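PDB 3PY9: protein kinase from Staphylococcus aureus subsp. aureus Mu50, which is the extracellular PASTA-repeat region of the membrane Ser/Thr kinase PrkC and probably binds muropeptides as cell-wall signals. Local coordinates for residues F166-E180 and D194-K208. Numbering follows the deposited sequence.
Sequences FKVESKEEYSDDIDE and DEGSTISFVVSKGKK
From Lys167 N, which donates to Ser197 O, to Lys205 N, which donates to Glu173 O, an unbroken ladder of eight backbone hydrogen bonds joins strands 167-173 and 198-204 as parallel neighbours in a PASTA domain. The pairing illustrates how a parallel ladder satisfies alternate residues of each strand: Glu169 N reaches Ile199 O nearly straight (172°), and Glu169 O receives Phe201 N. On the opposite edge of 198-204, the backbones of Ser200 and Val202 bond strand 183-187, while Phe201 and Val203 pack on helix 154-162.

Both ends recruit side chains. The Lys167 chain, bent at chi2 and chi4, brings NZ within 2.7 Å of Gly196 O, in the carbonyl plane on a lone pair. Ser204 OG, anti to the backbone N (chi1 -178°), accepts from Gly206 N in an ST turn and donates to Ile178 O, modelled very short at 2.5 Å, which links 198-204 to the loop after 167-173. Tyr174 is sandwiched: Lys205 CE lies 3.8 Å from its ring centroid over one face, Lys208 CG over the other. Asp243 gathers the polar ends, bonding Tyr174 OH and forming salt bridges with both lysines. At the ring's edge, in its plane, lies Gly206 O, which accepts from Ser175 N at 2.9 Å.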
loop_
_atom_site.group_PDB
_atom_site.type_symbol
_atom_site.label_atom_id
_atom_site.label_comp_id
_atom_site.label_asym_id
_atom_site.label_seq_id
_atom_site.Cartn_x
_atom_site.Cartn_y
_atom_site.Cartn_z
ATOM N N PHE A 166 7.841 2.510 -14.724
ATOM C CA PHE A 166 7.959 1.053 -14.667
ATOM C C PHE A 166 9.309 0.620 -14.160
ATOM O O PHE A 166 10.319 1.301 -14.376
ATOM C CB PHE A 166 7.672 0.391 -16.033
ATOM C CG PHE A 166 6.243 0.579 -16.517
ATOM C CD1 PHE A 166 5.181 0.034 -15.812
ATOM C CD2 PHE A 166 5.976 1.313 -17.663
ATOM C CE1 PHE A 166 3.862 0.241 -16.223
ATOM C CE2 PHE A 166 4.665 1.510 -18.111
ATOM C CZ PHE A 166 3.610 0.965 -17.389
ATOM N N LYS A 167 9.301 -0.517 -13.475
ATOM C CA LYS A 167 10.505 -1.277 -13.186
ATOM C C LYS A 167 10.785 -2.228 -14.374
ATOM O O LYS A 167 9.886 -2.917 -14.849
ATOM C CB LYS A 167 10.336 -2.036 -11.865
ATOM C CG LYS A 167 10.088 -1.112 -10.653
ATOM C CD LYS A 167 9.124 -1.734 -9.629
ATOM C CE LYS A 167 8.724 -0.747 -8.512
ATOM N NZ LYS A 167 7.750 0.325 -8.917
ATOM N N VAL A 168 12.022 -2.231 -14.866
ATOM C CA VAL A 168 12.396 -2.990 -16.070
ATOM C C VAL A 168 13.397 -4.074 -15.708
ATOM O O VAL A 168 14.432 -3.779 -15.112
ATOM C CB VAL A 168 13.038 -2.076 -17.138
ATOM C CG1 VAL A 168 13.813 -2.902 -18.166
ATOM C CG2 VAL A 168 11.993 -1.189 -17.825
ATOM N N GLU A 169 13.093 -5.319 -16.068
ATOM C CA GLU A 169 14.037 -6.421 -15.899
ATOM C C GLU A 169 14.375 -7.063 -17.232
ATOM O O GLU A 169 13.581 -7.030 -18.171
ATOM C CB GLU A 169 13.478 -7.483 -14.963
ATOM C CG GLU A 169 13.340 -7.036 -13.526
ATOM C CD GLU A 169 12.783 -8.135 -12.635
ATOM O OE1 GLU A 169 12.324 -9.177 -13.193
ATOM O OE2 GLU A 169 12.800 -7.946 -11.388
ATOM N N SER A 170 15.561 -7.654 -17.311
ATOM C CA SER A 170 15.989 -8.324 -18.528
ATOM C C SER A 170 16.952 -9.469 -18.245
ATOM O O SER A 170 17.785 -9.379 -17.341
ATOM C CB SER A 170 16.630 -7.332 -19.499
ATOM O OG SER A 170 17.913 -6.961 -19.025
ATOM N N LYS A 171 16.788 -10.552 -18.999
ATOM C CA LYS A 171 17.815 -11.573 -19.162
ATOM C C LYS A 171 18.268 -11.446 -20.613
ATOM O O LYS A 171 17.623 -10.762 -21.411
ATOM C CB LYS A 171 17.271 -12.998 -18.948
ATOM C CG LYS A 171 16.524 -13.274 -17.652
ATOM C CD LYS A 171 15.918 -14.685 -17.678
ATOM C CE LYS A 171 14.622 -14.812 -16.831
ATOM N NZ LYS A 171 14.795 -14.888 -15.324
ATOM N N GLU A 172 19.365 -12.116 -20.949
ATOM C CA GLU A 172 19.884 -12.114 -22.320
ATOM C C GLU A 172 19.900 -13.515 -22.910
ATOM O O GLU A 172 20.094 -14.488 -22.191
ATOM C CB GLU A 172 21.279 -11.484 -22.371
ATOM C CG GLU A 172 21.286 -9.988 -22.016
ATOM C CD GLU A 172 22.595 -9.295 -22.369
ATOM O OE1 GLU A 172 23.685 -9.848 -22.065
ATOM O OE2 GLU A 172 22.528 -8.181 -22.948
ATOM N N GLU A 173 19.663 -13.605 -24.213
ATOM C CA GLU A 173 19.748 -14.875 -24.940
ATOM C C GLU A 173 20.317 -14.696 -26.343
ATOM O O GLU A 173 20.210 -13.619 -26.945
ATOM C CB GLU A 173 18.385 -15.554 -25.027
ATOM C CG GLU A 173 17.961 -16.283 -23.765
ATOM C CD GLU A 173 16.518 -16.738 -23.810
ATOM O OE1 GLU A 173 15.857 -16.568 -24.862
ATOM O OE2 GLU A 173 16.033 -17.266 -22.784
ATOM N N TYR A 174 20.923 -15.760 -26.861
ATOM C CA TYR A 174 21.421 -15.764 -28.236
ATOM C C TYR A 174 20.273 -15.796 -29.237
ATOM O O TYR A 174 19.236 -16.431 -29.003
ATOM C CB TYR A 174 22.352 -16.955 -28.474
ATOM C CG TYR A 174 23.660 -16.856 -27.739
ATOM C CD1 TYR A 174 24.566 -15.841 -28.038
ATOM C CD2 TYR A 174 23.991 -17.771 -26.740
ATOM C CE1 TYR A 174 25.777 -15.739 -27.372
ATOM C CE2 TYR A 174 25.196 -17.675 -26.059
ATOM C CZ TYR A 174 26.081 -16.657 -26.385
ATOM O OH TYR A 174 27.273 -16.542 -25.729
ATOM N N SER A 175 20.469 -15.101 -30.352
ATOM C CA SER A 175 19.492 -15.066 -31.423
ATOM C C SER A 175 20.195 -14.923 -32.753
ATOM O O SER A 175 21.188 -14.200 -32.870
ATOM C CB SER A 175 18.509 -13.905 -31.247
ATOM O OG SER A 175 17.714 -13.738 -32.409
ATOM N N ASP A 176 19.652 -15.610 -33.753
ATOM C CA ASP A 176 20.163 -15.543 -35.106
ATOM C C ASP A 176 19.415 -14.481 -35.912
ATOM O O ASP A 176 19.983 -13.883 -36.826
ATOM C CB ASP A 176 20.085 -16.926 -35.760
ATOM C CG ASP A 176 20.988 -17.950 -35.070
ATOM O OD1 ASP A 176 22.199 -17.670 -34.908
ATOM O OD2 ASP A 176 20.491 -19.031 -34.681
ATOM N N ASP A 177 18.157 -14.228 -35.552
ATOM C CA ASP A 177 17.322 -13.276 -36.295
ATOM C C ASP A 177 17.029 -11.922 -35.613
ATOM O O ASP A 177 16.331 -11.079 -36.184
ATOM C CB ASP A 177 16.017 -13.937 -36.797
ATOM C CG ASP A 177 15.369 -14.873 -35.769
ATOM O OD1 ASP A 177 16.013 -15.861 -35.346
ATOM O OD2 ASP A 177 14.186 -14.648 -35.419
ATOM N N ILE A 178 17.567 -11.709 -34.410
ATOM C CA ILE A 178 17.345 -10.455 -33.687
ATOM C C ILE A 178 18.672 -9.760 -33.364
ATOM O O ILE A 178 19.522 -10.331 -32.684
ATOM C CB ILE A 178 16.541 -10.670 -32.357
ATOM C CG1 ILE A 178 15.377 -11.681 -32.508
ATOM C CG2 ILE A 178 16.098 -9.323 -31.755
ATOM C CD1 ILE A 178 14.227 -11.256 -33.414
ATOM N N ASP A 179 18.834 -8.526 -33.847
ATOM C CA ASP A 179 20.060 -7.754 -33.639
ATOM C C ASP A 179 20.424 -7.653 -32.176
ATOM O O ASP A 179 19.552 -7.628 -31.299
ATOM C CB ASP A 179 19.931 -6.332 -34.195
ATOM C CG ASP A 179 19.893 -6.288 -35.707
ATOM O OD1 ASP A 179 19.911 -7.368 -36.340
ATOM O OD2 ASP A 179 19.837 -5.164 -36.262
ATOM N N GLU A 180 21.724 -7.590 -31.917
ATOM C CA GLU A 180 22.227 -7.388 -30.578
ATOM C C GLU A 180 21.535 -6.172 -29.929
ATOM O O GLU A 180 21.474 -5.090 -30.518
ATOM C CB GLU A 180 23.745 -7.191 -30.641
ATOM C CG GLU A 180 24.482 -7.616 -29.393
ATOM C CD GLU A 180 25.909 -7.098 -29.349
ATOM O OE1 GLU A 180 26.563 -6.998 -30.420
ATOM O OE2 GLU A 180 26.375 -6.788 -28.229
ATOM N N ASP A 194 -0.934 -1.596 -13.849
ATOM C CA ASP A 194 -0.661 -0.725 -12.699
ATOM C C ASP A 194 0.624 0.059 -12.912
ATOM O O ASP A 194 1.667 -0.520 -13.260
ATOM C CB ASP A 194 -0.488 -1.545 -11.413
ATOM C CG ASP A 194 -1.733 -2.294 -11.006
ATOM O OD1 ASP A 194 -2.833 -2.000 -11.508
ATOM O OD2 ASP A 194 -1.615 -3.195 -10.156
ATOM N N GLU A 195 0.552 1.364 -12.695
ATOM C CA GLU A 195 1.747 2.213 -12.567
ATOM C C GLU A 195 2.813 1.551 -11.697
ATOM O O GLU A 195 2.509 1.005 -10.638
ATOM C CB GLU A 195 1.335 3.568 -11.974
ATOM C CG GLU A 195 2.459 4.554 -11.682
ATOM C CD GLU A 195 1.906 5.851 -11.188
ATOM O OE1 GLU A 195 1.056 5.802 -10.264
ATOM O OE2 GLU A 195 2.305 6.910 -11.734
ATOM N N GLY A 196 4.061 1.570 -12.160
ATOM C CA GLY A 196 5.173 1.076 -11.342
ATOM C C GLY A 196 5.408 -0.414 -11.437
ATOM O O GLY A 196 6.275 -0.958 -10.762
ATOM N N SER A 197 4.621 -1.085 -12.269
ATOM C CA SER A 197 4.720 -2.519 -12.471
ATOM C C SER A 197 6.089 -2.881 -13.047
ATOM O O SER A 197 6.785 -2.027 -13.615
ATOM C CB SER A 197 3.636 -2.987 -13.457
ATOM O OG SER A 197 2.346 -2.882 -12.894
ATOM N N THR A 198 6.454 -4.154 -12.916
ATOM C CA THR A 198 7.714 -4.668 -13.494
ATOM C C THR A 198 7.460 -5.207 -14.908
ATOM O O THR A 198 6.621 -6.086 -15.090
ATOM C CB THR A 198 8.279 -5.806 -12.651
ATOM O OG1 THR A 198 8.458 -5.352 -11.302
ATOM C CG2 THR A 198 9.638 -6.318 -13.243
ATOM N N ILE A 199 8.176 -4.660 -15.889
ATOM C CA ILE A 199 8.168 -5.177 -17.272
ATOM C C ILE A 199 9.412 -6.040 -17.510
ATOM O O ILE A 199 10.539 -5.591 -17.253
ATOM C CB ILE A 199 8.098 -4.028 -18.311
ATOM C CG1 ILE A 199 7.125 -2.910 -17.843
ATOM C CG2 ILE A 199 7.706 -4.560 -19.695
ATOM C CD1 ILE A 199 5.676 -3.378 -17.531
ATOM N N SER A 200 9.191 -7.278 -17.974
ATOM C CA SER A 200 10.271 -8.265 -18.187
ATOM C C SER A 200 10.636 -8.439 -19.667
ATOM O O SER A 200 9.764 -8.611 -20.520
ATOM C CB SER A 200 9.891 -9.623 -17.588
ATOM O OG SER A 200 9.575 -9.508 -16.208
ATOM N N PHE A 201 11.933 -8.403 -19.947
ATOM C CA PHE A 201 12.460 -8.405 -21.313
ATOM C C PHE A 201 13.417 -9.560 -21.541
ATOM O O PHE A 201 14.235 -9.877 -20.680
ATOM C CB PHE A 201 13.225 -7.106 -21.581
ATOM C CG PHE A 201 12.346 -5.927 -21.835
ATOM C CD1 PHE A 201 11.919 -5.639 -23.118
ATOM C CD2 PHE A 201 11.958 -5.097 -20.790
ATOM C CE1 PHE A 201 11.116 -4.539 -23.371
ATOM C CE2 PHE A 201 11.133 -3.987 -21.028
ATOM C CZ PHE A 201 10.709 -3.713 -22.305
ATOM N N VAL A 202 13.300 -10.195 -22.698
ATOM C CA VAL A 202 14.351 -11.090 -23.169
ATOM C C VAL A 202 15.020 -10.385 -24.330
ATOM O O VAL A 202 14.358 -9.989 -25.298
ATOM C CB VAL A 202 13.833 -12.498 -23.523
ATOM C CG1 VAL A 202 14.971 -13.373 -24.078
ATOM C CG2 VAL A 202 13.184 -13.146 -22.284
ATOM N N VAL A 203 16.336 -10.209 -24.187
ATOM C CA VAL A 203 17.133 -9.319 -25.025
ATOM C C VAL A 203 18.204 -10.106 -25.794
ATOM O O VAL A 203 18.771 -11.090 -25.290
ATOM C CB VAL A 203 17.773 -8.188 -24.177
ATOM C CG1 VAL A 203 18.574 -7.224 -25.044
ATOM C CG2 VAL A 203 16.685 -7.428 -23.395
ATOM N N SER A 204 18.447 -9.674 -27.026
ATOM C CA SER A 204 19.390 -10.346 -27.902
ATOM C C SER A 204 20.830 -9.915 -27.622
ATOM O O SER A 204 21.147 -8.717 -27.596
ATOM C CB SER A 204 19.023 -10.091 -29.376
ATOM O OG SER A 204 19.894 -10.782 -30.258
ATOM N N LYS A 205 21.689 -10.911 -27.409
ATOM C CA LYS A 205 23.136 -10.704 -27.364
ATOM C C LYS A 205 23.829 -11.284 -28.617
ATOM O O LYS A 205 24.977 -11.763 -28.555
ATOM C CB LYS A 205 23.729 -11.281 -26.072
ATOM C CG LYS A 205 23.390 -12.719 -25.819
ATOM C CD LYS A 205 24.296 -13.293 -24.760
ATOM C CE LYS A 205 23.740 -14.590 -24.203
ATOM N NZ LYS A 205 24.744 -15.204 -23.297
ATOM N N GLY A 206 23.122 -11.217 -29.750
ATOM C CA GLY A 206 23.610 -11.751 -31.029
ATOM C C GLY A 206 23.670 -13.273 -31.151
ATOM O O GLY A 206 23.112 -14.007 -30.330
ATOM N N LYS A 207 24.370 -13.736 -32.189
ATOM C CA LYS A 207 24.506 -15.163 -32.503
ATOM C C LYS A 207 25.590 -15.858 -31.665
ATOM O O LYS A 207 26.631 -15.265 -31.387
ATOM C CB LYS A 207 24.788 -15.347 -34.002
ATOM C CG LYS A 207 23.759 -14.683 -34.929
ATOM C CD LYS A 207 24.241 -13.317 -35.414
ATOM C CE LYS A 207 24.822 -13.392 -36.816
ATOM N NZ LYS A 207 23.791 -13.160 -37.878
ATOM N N LYS A 208 25.343 -17.122 -31.300
ATOM C CA LYS A 208 26.210 -17.923 -30.402
ATOM C C LYS A 208 27.681 -17.991 -30.834
ATOM O O LYS A 208 28.499 -18.645 -30.180
ATOM C CB LYS A 208 25.644 -19.337 -30.247
ATOM C CG LYS A 208 25.722 -19.944 -28.834
ATOM C CD LYS A 208 27.040 -20.671 -28.547
ATOM C CE LYS A 208 26.943 -21.576 -27.316
ATOM N NZ LYS A 208 27.191 -20.849 -26.033
HETATM O O HOH W 1 22.556 -15.546 -38.277
#